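Local coordinates for protein amidohydrolase (Thermotoga maritima, PDB 3OOQ) that probably hydrolyses amide or related bonds as a member of the amidohydrolase family, perhaps with allantoinase-like activity, at residues Leu68-Glu71 against Gly72-Tyr75; His90-Ala93 against Leu94-Phe97; Met304-His307 against Pro308-Pro311; Leu312-Ala315 against Thr316-Ala319; Arg377-Asp381 against Gly382-Phe386. All coordinates share one frame; numbering follows the deposited sequence.

Contact 1 (Leu68-Glu71 against Gly72-Tyr75)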
loop_
_atom_site.group_PDB
_atom_site.type_symbol
_atom_site.label_atom_id
_atom_site.label_comp_id
_atom_site.label_asym_id
_atom_site.label_seq_id
_atom_site.Cartn_x
_atom_site.Cartn_y
_atom_site.Cartn_z
ATOM N N LEU F 68 29.620 -14.673 2.563
ATOM C CA LEU F 68 28.393 -13.979 3.012
ATOM C C LEU F 68 27.345 -13.839 1.909
ATOM O O LEU F 68 26.139 -13.923 2.166
ATOM C CB LEU F 68 28.703 -12.571 3.555
ATOM C CG LEU F 68 29.406 -12.393 4.894
ATOM C CD1 LEU F 68 29.399 -10.921 5.272
ATOM C CD2 LEU F 68 28.678 -13.168 5.966
ATOM N N PHE F 69 27.823 -13.574 0.702
ATOM C CA PHE F 69 26.988 -13.390 -0.466
ATOM C C PHE F 69 27.324 -14.575 -1.373
ATOM O O PHE F 69 28.178 -14.469 -2.247
ATOM C CB PHE F 69 27.370 -12.042 -1.095
ATOM C CG PHE F 69 26.459 -11.568 -2.188
ATOM C CD1 PHE F 69 25.860 -12.461 -3.071
ATOM C CD2 PHE F 69 26.237 -10.199 -2.365
ATOM C CE1 PHE F 69 25.024 -12.014 -4.101
ATOM C CE2 PHE F 69 25.413 -9.738 -3.396
ATOM C CZ PHE F 69 24.806 -10.651 -4.263
ATOM N N GLU F 70 26.690 -15.716 -1.119
ATOM C CA GLU F 70 27.034 -16.985 -1.791
ATOM C C GLU F 70 26.975 -16.829 -3.310
ATOM O O GLU F 70 26.083 -16.138 -3.835
ATOM C CB GLU F 70 26.076 -18.120 -1.347
ATOM C CG GLU F 70 26.448 -19.513 -1.910
ATOM C CD GLU F 70 25.441 -20.633 -1.617
ATOM O OE1 GLU F 70 24.451 -20.443 -0.875
ATOM O OE2 GLU F 70 25.661 -21.740 -2.146
ATOM N N GLU F 71 27.917 -17.447 -4.013
ATOM C CA GLU F 71 27.956 -17.336 -5.463
ATOM C C GLU F 71 27.019 -18.337 -6.133
ATOM O O GLU F 71 26.836 -19.452 -5.649
ATOM C CB GLU F 71 29.386 -17.478 -6.007
ATOM C CG GLU F 71 29.494 -17.250 -7.545
ATOM C CD GLU F 71 30.930 -17.033 -8.035
ATOM O OE1 GLU F 71 31.871 -17.464 -7.337
ATOM O OE2 GLU F 71 31.132 -16.440 -9.126
ATOM N N GLY F 72 26.420 -17.904 -7.241
ATOM C CA GLY F 72 25.598 -18.752 -8.085
ATOM C C GLY F 72 24.211 -19.087 -7.550
ATOM O O GLY F 72 23.671 -20.139 -7.891
ATOM N N VAL F 73 23.632 -18.210 -6.724
ATOM C CA VAL F 73 22.297 -18.472 -6.152
ATOM C C VAL F 73 21.277 -17.313 -6.191
ATOM O O VAL F 73 20.077 -17.546 -6.034
ATOM C CB VAL F 73 22.382 -18.969 -4.689
ATOM C CG1 VAL F 73 23.128 -20.313 -4.609
ATOM C CG2 VAL F 73 23.021 -17.915 -3.806
ATOM N N GLY F 74 21.741 -16.076 -6.346
ATOM C CA GLY F 74 20.828 -14.940 -6.379
ATOM C C GLY F 74 21.040 -14.019 -5.196
ATOM O O GLY F 74 21.230 -14.492 -4.067
ATOM N N TYR F 75 20.991 -12.711 -5.466
ATOM C CA TYR F 75 21.111 -11.654 -4.450
ATOM C C TYR F 75 20.200 -11.855 -3.241
ATOM O O TYR F 75 20.544 -11.435 -2.146
ATOM C CB TYR F 75 20.855 -10.258 -5.065
ATOM C CG TYR F 75 20.710 -9.154 -4.030
ATOM C CD1 TYR F 75 19.442 -8.701 -3.628
ATOM C CD2 TYR F 75 21.842 -8.581 -3.427
ATOM C CE1 TYR F 75 19.309 -7.688 -2.655
ATOM C CE2 TYR F 75 21.722 -7.568 -2.455
ATOM C CZ TYR F 75 20.453 -7.131 -2.077
ATOM O OH TYR F 75 20.329 -6.140 -1.122
HETATM O O HOH W 1 24.532 -15.488 -5.961
HETATM O O HOH W 2 23.897 -14.769 -2.445
#

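Contact 2 (His90-Ala93 against Leu94-Phe97)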
loop_
_atom_site.group_PDB
_atom_site.type_symbol
_atom_site.label_atom_id
_atom_site.label_comp_id
_atom_site.label_asym_id
_atom_site.label_seq_id
_atom_site.Cartn_x
_atom_site.Cartn_y
_atom_site.Cartn_z
ATOM N N HIS F 90 26.233 -5.519 17.018
ATOM C CA HIS F 90 26.239 -6.829 17.667
ATOM C C HIS F 90 26.243 -8.015 16.697
ATOM O O HIS F 90 26.578 -9.123 17.105
ATOM C CB HIS F 90 25.014 -6.952 18.599
ATOM C CG HIS F 90 23.708 -6.878 17.872
ATOM N ND1 HIS F 90 23.401 -5.852 17.006
ATOM C CD2 HIS F 90 22.645 -7.718 17.855
ATOM C CE1 HIS F 90 22.204 -6.053 16.492
ATOM N NE2 HIS F 90 21.721 -7.179 16.991
ATOM N N VAL F 91 25.829 -7.814 15.440
ATOM C CA VAL F 91 25.831 -8.926 14.491
ATOM C C VAL F 91 27.239 -9.149 13.924
ATOM O O VAL F 91 28.017 -8.205 13.788
ATOM C CB VAL F 91 24.758 -8.814 13.350
ATOM C CG1 VAL F 91 23.324 -8.539 13.920
ATOM C CG2 VAL F 91 25.150 -7.781 12.285
ATOM N N LYS F 92 27.555 -10.401 13.610
ATOM C CA LYS F 92 28.899 -10.776 13.158
ATOM C C LYS F 92 28.864 -11.399 11.763
ATOM O O LYS F 92 28.053 -12.280 11.496
ATOM C CB LYS F 92 29.529 -11.790 14.131
ATOM C CG LYS F 92 29.324 -11.522 15.622
ATOM C CD LYS F 92 30.111 -12.540 16.521
ATOM C CE LYS F 92 31.633 -12.448 16.265
ATOM N NZ LYS F 92 32.486 -13.164 17.293
ATOM N N ALA F 93 29.756 -10.955 10.883
ATOM C CA ALA F 93 29.949 -11.613 9.602
ATOM C C ALA F 93 30.224 -13.110 9.773
ATOM O O ALA F 93 29.788 -13.924 8.954
ATOM C CB ALA F 93 31.071 -10.963 8.838
ATOM N N LEU F 94 30.928 -13.468 10.845
ATOM C CA LEU F 94 31.210 -14.875 11.148
ATOM C C LEU F 94 29.944 -15.728 11.120
ATOM O O LEU F 94 29.971 -16.872 10.674
ATOM C CB LEU F 94 31.883 -15.022 12.529
ATOM C CG LEU F 94 32.461 -16.393 12.883
ATOM C CD1 LEU F 94 33.731 -16.626 12.067
ATOM C CD2 LEU F 94 32.744 -16.537 14.395
ATOM N N ASP F 95 28.851 -15.165 11.621
ATOM C CA ASP F 95 27.600 -15.903 11.759
ATOM C C ASP F 95 26.803 -16.010 10.450
ATOM O O ASP F 95 25.733 -16.623 10.426
ATOM C CB ASP F 95 26.726 -15.260 12.840
ATOM C CG ASP F 95 27.301 -15.416 14.243
ATOM O OD1 ASP F 95 28.096 -16.346 14.481
ATOM O OD2 ASP F 95 26.950 -14.598 15.117
ATOM N N GLY F 96 27.319 -15.421 9.377
ATOM C CA GLY F 96 26.695 -15.511 8.058
ATOM C C GLY F 96 27.594 -16.196 7.039
ATOM O O GLY F 96 27.188 -16.416 5.889
ATOM N N PHE F 97 28.814 -16.533 7.460
ATOM C CA PHE F 97 29.846 -17.083 6.575
ATOM C C PHE F 97 29.644 -18.576 6.256
ATOM O O PHE F 97 29.599 -19.401 7.162
ATOM C CB PHE F 97 31.238 -16.852 7.191
ATOM C CG PHE F 97 32.369 -17.438 6.387
ATOM C CD1 PHE F 97 32.851 -16.786 5.251
ATOM C CD2 PHE F 97 32.966 -18.641 6.769
ATOM C CE1 PHE F 97 33.880 -17.337 4.490
ATOM C CE2 PHE F 97 34.018 -19.195 6.016
ATOM C CZ PHE F 97 34.470 -18.541 4.875
HETATM O O HOH W 3 25.579 -12.420 14.654
#

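Contact 3 (Met304-His307 against Pro308-Pro311)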
loop_
_atom_site.group_PDB
_atom_site.type_symbol
_atom_site.label_atom_id
_atom_site.label_comp_id
_atom_site.label_asym_id
_atom_site.label_seq_id
_atom_site.Cartn_x
_atom_site.Cartn_y
_atom_site.Cartn_z
HETATM N N MSE F 304 41.567 -4.194 -2.077
HETATM C CA MSE F 304 40.450 -5.142 -1.990
HETATM C C MSE F 304 39.773 -5.357 -3.340
HETATM O O MSE F 304 39.804 -4.483 -4.205
HETATM C CB MSE F 304 39.387 -4.661 -0.981
HETATM C CG MSE F 304 38.564 -3.456 -1.458
HETATM SE SE MSE F 304 36.943 -3.214 -0.411
HETATM C CE MSE F 304 37.610 -1.816 0.808
ATOM N N CYS F 305 39.137 -6.520 -3.487
ATOM C CA CYS F 305 38.195 -6.763 -4.571
ATOM C C CYS F 305 36.793 -6.299 -4.191
ATOM O O CYS F 305 35.925 -6.153 -5.064
ATOM C CB CYS F 305 38.152 -8.261 -4.893
ATOM S SG CYS F 305 39.623 -8.824 -5.765
ATOM N N ASP F 306 36.577 -6.075 -2.894
ATOM C CA ASP F 306 35.221 -5.913 -2.331
ATOM C C ASP F 306 34.299 -7.031 -2.831
ATOM O O ASP F 306 33.122 -6.793 -3.160
ATOM C CB ASP F 306 34.631 -4.552 -2.698
ATOM C CG ASP F 306 33.438 -4.163 -1.823
ATOM O OD1 ASP F 306 33.246 -4.751 -0.741
ATOM O OD2 ASP F 306 32.704 -3.247 -2.225
ATOM N N HIS F 307 34.827 -8.250 -2.881
ATOM C CA HIS F 307 34.063 -9.394 -3.397
ATOM C C HIS F 307 32.666 -9.402 -2.764
ATOM O O HIS F 307 32.573 -9.326 -1.545
ATOM C CB HIS F 307 34.817 -10.692 -3.092
ATOM C CG HIS F 307 34.105 -11.929 -3.540
ATOM N ND1 HIS F 307 34.490 -12.644 -4.655
ATOM C CD2 HIS F 307 33.049 -12.590 -3.009
ATOM C CE1 HIS F 307 33.699 -13.697 -4.790
ATOM N NE2 HIS F 307 32.819 -13.688 -3.803
ATOM N N PRO F 308 31.577 -9.538 -3.572
ATOM C CA PRO F 308 31.451 -9.914 -4.986
ATOM C C PRO F 308 31.545 -8.832 -6.078
ATOM O O PRO F 308 31.397 -9.158 -7.255
ATOM C CB PRO F 308 30.063 -10.564 -5.036
ATOM C CG PRO F 308 29.272 -9.755 -4.046
ATOM C CD PRO F 308 30.257 -9.572 -2.902
ATOM N N VAL F 309 31.815 -7.583 -5.718
ATOM C CA VAL F 309 31.888 -6.516 -6.722
ATOM C C VAL F 309 32.901 -6.892 -7.812
ATOM O O VAL F 309 32.605 -6.763 -9.008
ATOM C CB VAL F 309 32.186 -5.134 -6.094
ATOM C CG1 VAL F 309 32.426 -4.101 -7.181
ATOM C CG2 VAL F 309 31.019 -4.697 -5.166
ATOM N N ILE F 310 34.069 -7.370 -7.375
ATOM C CA ILE F 310 35.041 -8.055 -8.231
ATOM C C ILE F 310 35.291 -9.418 -7.611
ATOM O O ILE F 310 35.546 -9.514 -6.410
ATOM C CB ILE F 310 36.392 -7.288 -8.338
ATOM C CG1 ILE F 310 36.158 -5.857 -8.861
ATOM C CG2 ILE F 310 37.409 -8.047 -9.214
ATOM C CD1 ILE F 310 37.301 -4.908 -8.513
ATOM N N PRO F 311 35.193 -10.493 -8.411
ATOM C CA PRO F 311 35.397 -11.789 -7.773
ATOM C C PRO F 311 36.818 -11.879 -7.204
ATOM O O PRO F 311 37.768 -11.425 -7.828
ATOM C CB PRO F 311 35.193 -12.792 -8.911
ATOM C CG PRO F 311 34.340 -12.076 -9.908
ATOM C CD PRO F 311 34.728 -10.613 -9.805
#

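Contact 4 (Leu312-Ala315 against Thr316-Ala319)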
loop_
_atom_site.group_PDB
_atom_site.type_symbol
_atom_site.label_atom_id
_atom_site.label_comp_id
_atom_site.label_asym_id
_atom_site.label_seq_id
_atom_site.Cartn_x
_atom_site.Cartn_y
_atom_site.Cartn_z
ATOM N N LEU F 312 36.931 -12.470 -6.022
ATOM C CA LEU F 312 38.179 -12.606 -5.333
ATOM C C LEU F 312 39.190 -13.375 -6.174
ATOM O O LEU F 312 40.387 -13.048 -6.168
ATOM C CB LEU F 312 37.935 -13.289 -3.987
ATOM C CG LEU F 312 38.998 -13.163 -2.906
ATOM C CD1 LEU F 312 39.409 -11.711 -2.667
ATOM C CD2 LEU F 312 38.466 -13.786 -1.638
ATOM N N GLU F 313 38.697 -14.358 -6.933
ATOM C CA GLU F 313 39.541 -15.142 -7.835
ATOM C C GLU F 313 40.361 -14.250 -8.747
ATOM O O GLU F 313 41.409 -14.685 -9.259
ATOM C CB GLU F 313 38.716 -16.130 -8.676
ATOM C CG GLU F 313 37.657 -15.502 -9.584
ATOM C CD GLU F 313 36.739 -16.542 -10.223
ATOM O OE1 GLU F 313 37.270 -17.609 -10.649
ATOM O OE2 GLU F 313 35.496 -16.285 -10.299
ATOM N N PHE F 314 39.897 -13.015 -8.942
ATOM C CA PHE F 314 40.544 -12.096 -9.877
ATOM C C PHE F 314 41.372 -10.980 -9.218
ATOM O O PHE F 314 41.711 -9.985 -9.863
ATOM C CB PHE F 314 39.518 -11.513 -10.855
ATOM C CG PHE F 314 38.830 -12.556 -11.722
ATOM C CD1 PHE F 314 39.569 -13.532 -12.392
ATOM C CD2 PHE F 314 37.440 -12.543 -11.879
ATOM C CE1 PHE F 314 38.933 -14.495 -13.201
ATOM C CE2 PHE F 314 36.784 -13.502 -12.681
ATOM C CZ PHE F 314 37.529 -14.477 -13.342
ATOM N N ALA F 315 41.712 -11.163 -7.939
ATOM C CA ALA F 315 42.548 -10.204 -7.222
ATOM C C ALA F 315 43.827 -9.835 -8.001
ATOM O O ALA F 315 44.203 -8.648 -8.057
ATOM C CB ALA F 315 42.893 -10.728 -5.836
ATOM N N THR F 316 44.492 -10.836 -8.592
ATOM C CA THR F 316 45.733 -10.574 -9.346
ATOM C C THR F 316 45.475 -9.834 -10.638
ATOM O O THR F 316 46.369 -9.144 -11.148
ATOM C CB THR F 316 46.568 -11.849 -9.649
ATOM O OG1 THR F 316 45.807 -12.760 -10.460
ATOM C CG2 THR F 316 46.971 -12.531 -8.347
ATOM N N VAL F 317 44.271 -10.005 -11.181
ATOM C CA VAL F 317 43.876 -9.336 -12.411
ATOM C C VAL F 317 43.714 -7.836 -12.146
ATOM O O VAL F 317 44.216 -7.003 -12.919
ATOM C CB VAL F 317 42.566 -9.921 -13.026
ATOM C CG1 VAL F 317 42.226 -9.221 -14.335
ATOM C CG2 VAL F 317 42.689 -11.416 -13.272
ATOM N N GLN F 318 43.028 -7.504 -11.053
ATOM C CA GLN F 318 42.867 -6.114 -10.647
ATOM C C GLN F 318 44.224 -5.460 -10.325
ATOM O O GLN F 318 44.513 -4.366 -10.805
ATOM C CB GLN F 318 41.945 -5.989 -9.434
ATOM C CG GLN F 318 41.798 -4.525 -9.013
ATOM C CD GLN F 318 40.836 -4.297 -7.876
ATOM O OE1 GLN F 318 40.043 -3.359 -7.931
ATOM N NE2 GLN F 318 40.909 -5.122 -6.823
ATOM N N ALA F 319 45.047 -6.130 -9.522
ATOM C CA ALA F 319 46.370 -5.579 -9.179
ATOM C C ALA F 319 47.199 -5.343 -10.434
ATOM O O ALA F 319 47.628 -4.216 -10.681
ATOM C CB ALA F 319 47.098 -6.475 -8.206
HETATM O O HOH W 4 43.848 -13.776 -8.397
HETATM O O HOH W 5 43.026 -6.897 -6.083
#

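Contact 5 (Arg377-Asp381 against Gly382-Phe386)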
loop_
_atom_site.group_PDB
_atom_site.type_symbol
_atom_site.label_atom_id
_atom_site.label_comp_id
_atom_site.label_asym_id
_atom_site.label_seq_id
_atom_site.Cartn_x
_atom_site.Cartn_y
_atom_site.Cartn_z
ATOM N N ARG F 377 49.206 -25.098 -6.844
ATOM C CA ARG F 377 48.958 -25.642 -5.504
ATOM C C ARG F 377 48.841 -24.531 -4.502
ATOM O O ARG F 377 49.456 -23.485 -4.682
ATOM C CB ARG F 377 50.116 -26.532 -5.037
ATOM C CG ARG F 377 50.212 -27.879 -5.709
ATOM C CD ARG F 377 51.202 -28.720 -4.962
ATOM N NE ARG F 377 51.628 -29.902 -5.711
ATOM C CZ ARG F 377 52.506 -30.787 -5.254
ATOM N NH1 ARG F 377 53.052 -30.621 -4.057
ATOM N NH2 ARG F 377 52.837 -31.838 -5.998
ATOM N N VAL F 378 48.092 -24.779 -3.430
ATOM C CA VAL F 378 47.970 -23.826 -2.322
ATOM C C VAL F 378 48.066 -24.598 -1.020
ATOM O O VAL F 378 47.405 -25.632 -0.855
ATOM C CB VAL F 378 46.623 -23.038 -2.337
ATOM C CG1 VAL F 378 46.570 -21.998 -1.172
ATOM C CG2 VAL F 378 46.415 -22.338 -3.677
ATOM N N TYR F 379 48.904 -24.092 -0.118
ATOM C CA TYR F 379 49.024 -24.614 1.225
ATOM C C TYR F 379 48.561 -23.515 2.150
ATOM O O TYR F 379 48.786 -22.336 1.872
ATOM C CB TYR F 379 50.484 -24.960 1.546
ATOM C CG TYR F 379 51.071 -26.066 0.677
ATOM C CD1 TYR F 379 51.537 -25.794 -0.615
ATOM C CD2 TYR F 379 51.169 -27.375 1.149
ATOM C CE1 TYR F 379 52.079 -26.799 -1.419
ATOM C CE2 TYR F 379 51.719 -28.399 0.348
ATOM C CZ TYR F 379 52.171 -28.091 -0.927
ATOM O OH TYR F 379 52.716 -29.064 -1.719
ATOM N N ILE F 380 47.894 -23.908 3.229
ATOM C CA ILE F 380 47.490 -22.995 4.300
ATOM C C ILE F 380 47.888 -23.701 5.592
ATOM O O ILE F 380 47.559 -24.872 5.776
ATOM C CB ILE F 380 45.961 -22.717 4.271
ATOM C CG1 ILE F 380 45.610 -21.860 3.042
ATOM C CG2 ILE F 380 45.503 -22.032 5.572
ATOM C CD1 ILE F 380 44.127 -21.505 2.882
ATOM N N ASP F 381 48.620 -23.018 6.466
ATOM C CA ASP F 381 49.208 -23.681 7.650
ATOM C C ASP F 381 49.964 -24.964 7.262
ATOM O O ASP F 381 49.912 -25.976 7.970
ATOM C CB ASP F 381 48.125 -24.001 8.692
ATOM C CG ASP F 381 47.381 -22.772 9.151
ATOM O OD1 ASP F 381 47.987 -21.676 9.254
ATOM O OD2 ASP F 381 46.180 -22.897 9.432
ATOM N N GLY F 382 50.653 -24.906 6.127
ATOM C CA GLY F 382 51.503 -25.994 5.667
ATOM C C GLY F 382 50.754 -27.225 5.181
ATOM O O GLY F 382 51.358 -28.276 4.993
ATOM N N VAL F 383 49.444 -27.083 4.979
ATOM C CA VAL F 383 48.574 -28.166 4.527
ATOM C C VAL F 383 48.045 -27.805 3.144
ATOM O O VAL F 383 47.528 -26.696 2.929
ATOM C CB VAL F 383 47.394 -28.410 5.521
ATOM C CG1 VAL F 383 46.421 -29.470 4.984
ATOM C CG2 VAL F 383 47.917 -28.814 6.904
ATOM N N GLU F 384 48.198 -28.727 2.199
ATOM C CA GLU F 384 47.670 -28.526 0.846
ATOM C C GLU F 384 46.138 -28.468 0.898
ATOM O O GLU F 384 45.502 -29.365 1.454
ATOM C CB GLU F 384 48.146 -29.636 -0.101
ATOM C CG GLU F 384 47.907 -29.330 -1.573
ATOM C CD GLU F 384 48.284 -30.478 -2.489
ATOM O OE1 GLU F 384 49.119 -31.323 -2.116
ATOM O OE2 GLU F 384 47.741 -30.532 -3.606
ATOM N N VAL F 385 45.568 -27.387 0.366
ATOM C CA VAL F 385 44.105 -27.192 0.317
ATOM C C VAL F 385 43.605 -27.026 -1.121
ATOM O O VAL F 385 42.395 -26.956 -1.367
ATOM C CB VAL F 385 43.618 -25.989 1.201
ATOM C CG1 VAL F 385 43.786 -26.304 2.689
ATOM C CG2 VAL F 385 44.348 -24.687 0.830
ATOM N N PHE F 386 44.540 -26.942 -2.064
ATOM C CA PHE F 386 44.202 -26.860 -3.476
ATOM C C PHE F 386 45.314 -27.454 -4.359
ATOM O O PHE F 386 46.505 -27.293 -4.064
ATOM C CB PHE F 386 43.910 -25.409 -3.863
ATOM C CG PHE F 386 43.597 -25.208 -5.324
ATOM C CD1 PHE F 386 42.275 -25.253 -5.783
ATOM C CD2 PHE F 386 44.618 -24.972 -6.243
ATOM C CE1 PHE F 386 41.972 -25.060 -7.148
ATOM C CE2 PHE F 386 44.332 -24.788 -7.599
ATOM C CZ PHE F 386 43.005 -24.825 -8.054
#

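Contact 1 (Leu68-Glu71 against Gly72-Tyr75)
The aromatic end of this local contact is its close-packed part: Phe69 brings its CZ to 3.7 Å from CD2 of Tyr75, a touch made near the plane of the Tyr75 ring, at its edge. With planes at 60° and centroids 5.9 Å apart, the two rings meet obliquely. A chi1 of -170° sets the Phe69 ring beside its own carbonyl carbon, and there its side chain crosses that of Tyr75 at about a right angle. Replacing this phenyl ring by an alanine is likely to open a gap between Tyr75 and Pro308, which Phe69 also touches. Both halves belong to the long irregular loop that follows strand 54-64 in this TIM-barrel-clan protein. The turn itself passes through Gly72, whose positive phi suits a glycine. At the other end of the contact Val73 crosses Glu70 at about a right angle: Val73 CG2 is 3.5 Å from Glu70 O, while CG1 rests 3.8 Å from Glu70 CD. Looser is the middle, where no direct hydrogen bond joins the segments and water fills in. One water lies 2.7 Å from Glu70 O and accepts from Gly74 N (2.9 Å); a second donates both to Glu70 O and to Gly74 O. The Glu71 carboxylate forms salt bridges with Arg106 and with Arg278 of a second subunit.

Contact 2 (His90-Ala93 against Leu94-Phe97)
Lys92 lays the start of its aliphatic chain beside the carboxylate of Asp95, with CG 3.9 Å from Asp95 OD2. The backbone beneath is a short 3-10 turn, as its bonds between residues three apart attest: Asp95 N donates to Lys92 O at 3.0 Å, and Gly96 N donates to Ala93 O at 2.9 Å. The second is the straighter, with 159° at the hydrogen, but in both the donor sits well above the carbonyl plane. The overlap of Lys92 and Asp95 is one of methylenes against an oxygen, not an ion pair, since Lys92 NZ lies 6.1 Å from Asp95 OD1. The lysine chain bends at chi3 (61°), and its ammonium goes to a salt bridge with Asp146. Asp95 is gripped from across the subunit boundary instead: Arg180 and Arg238 of a third subunit each form a salt bridge with it, one to either carboxylate oxygen, which probably favours the charged form of this buried acid. Around the turn, Ala93 packs on Ile117 of strand 112-117, and Leu94 touches Ser130 of strand 125-133 and Val139 of helix 139-142, so the turn is wedged between the sheet and the neighbouring subunit. One water bridges the Lys92 amide and the Asp95 carboxylate, accepting from Lys92 N at 3.0 Å and donating to Asp95 OD2 at 2.6 Å.

Contact 3 (Met304-His307 against Pro308-Pro311)
With chi1 of 178°, His307 holds its CG anti to the backbone N, which sets the imidazole over the proline that follows. The peptide bond between them is cis, and Pro308 CA stands over one face of the His307 ring, 3.9 Å from the centroid and 22° off the normal: a CH-pi contact. Residues Asp306 to Val309 form a type VIa turn, the class defined by a cis proline at its third position, closed by Val309 N donating to Asp306 O at 3.0 Å. A wider bond, Ile310 N to Cys305 O at 3.2 Å, draws the loop together. His307 CA points a hydrogen at Ile310 O (3.4 Å), and Cys305 CB meets Ile310 CB at 4.0 Å. Elsewhere in the turn, Val309 CG2 comes within 3.7 Å of Asp306 OD2. The His307 ring is fixed further by its ND1, hydrogen-bonded to Leu312 N, and by Phe277 of a second subunit, whose ring meets it almost at right angles. The nearby His63 and His65 form the His-X-His pattern at the end of the first barrel strand, and an Asp after the last strand is typical of amidohydrolase metal sites; Asp306, touching both histidines and His251, is consistent with the edge of the active site. The loop leaves strand 301-303 and leads to helix 315-321, on which Cys305 and Ile310 pack, while selenomethionine Met304 touches strand 54-64.

Contact 4 (Leu312-Ala315 against Thr316-Ala319)
Backbone hydrogen bonds come first: Phe314 O accepts from Gln318 N at 3.1 Å, nearly along the C=O axis, and Ala315 O accepts from Ala319 N at 3.0 Å with 170° at the hydrogen, both i to i+4 bonds of the first turn of helix 315-321. Val317 N reaches Phe314 O only weakly, at 125°. Water makes the second group. One donates to Glu313 O and accepts from Thr316 N at 3.0 Å; another donates to Ala315 O and accepts from Gln318 NE2 at 2.9 Å. The extended Gln318 chain also carries its amide to Met304 O and to the backbone N of Leu274. Apolar packing is slight. A chi1 of -61°, with CG beside the backbone N, lays the Phe314 ring alongside Val317, its CD1 being 3.9 Å from Val317 CG2. Glu313 CG lies over the centre of one face of the Phe314 ring. Thr316 OG1 bonds Arg324 of a second subunit, whose Tyr325 packs on Phe314. Phe314 holds the N-cap position without a polar side chain to offer; of the opening amides, Ala315 N is met by Leu312 O of the preceding 3-10 turn, Thr316 N by water and Val317 N by the weak bond.

Contact 5 (Arg377-Asp381 against Gly382-Phe386)
Arg377-Asp381 and Gly382-Phe386 are the two arms of an antiparallel beta hairpin whose first strand lies along strand 361-364, at one end of the mixed sheet. Ile380 and Val383 flank the turn as a hydrogen-bonded pair, with Ile380 N donating to Val383 O at 2.8 Å and Val383 N answering to Ile380 O. The register then slips by one: Val378 O accepts a straight bond from Val385 N (2.8 Å, 169°) and a weak one from Phe386 N, while Val378 N donates to Phe386 O. One face carries Val378, Ile380, Val383 and Phe386, with Val378 CB touching Phe386 CB; CG2 of the bulge residue Val385 reaches to 3.8 Å from Ile380 CD1, and Leu108 of helix 103-108 packs against Val378, Ile380 and Val385. The other face carries Tyr379 and Glu384, a non-hydrogen-bonded pair. A chi1 of -63° puts Tyr379 CG beside its backbone N, laying the ring across Glu384, whose CG stands over one side and whose CB is 3.8 Å from Tyr379 CE2. The Tyr379 OH takes a hydrogen bond from Arg377 NH1 (2.8 Å), near the guanidinium plane. Glu384 OE1 stands over that guanidinium, 4.4 Å from NH1 and well out of its plane with no N-H aimed at it, so only the charges are near; the carboxylate pairs with Arg387. A leucine in place of Tyr379 would probably leave Arg377 NH1 without this partner and the Glu384 methylenes without a ring to lie on. Asp381 and Gly382, both at positive phi, make the type I' turn, and the pair facing Val378 a classic beta bulge.

Along the chain the contacts run in order. Contacts 1 and 2 share the long loop between strand 54-64 and helix 103-108; their centres are 16 Å apart, and Leu68 CD2 lies 3.3 Å from Ala93 O. Contact 3 packs on contact 1, Pro308 CG lying 3.5 Å from Phe69 CD2, and leads directly into contact 4, with centres 9 Å apart and two probable hydrogen bonds between them. Contacts 1, 3 and 4 all meet a second subunit, whereas contacts 1 and 2 meet a third, so these loops lie at subunit interfaces. Contact 5 stands apart in its hairpin, about 9 Å from contact 4 at the nearest atoms, and no other chain touches it.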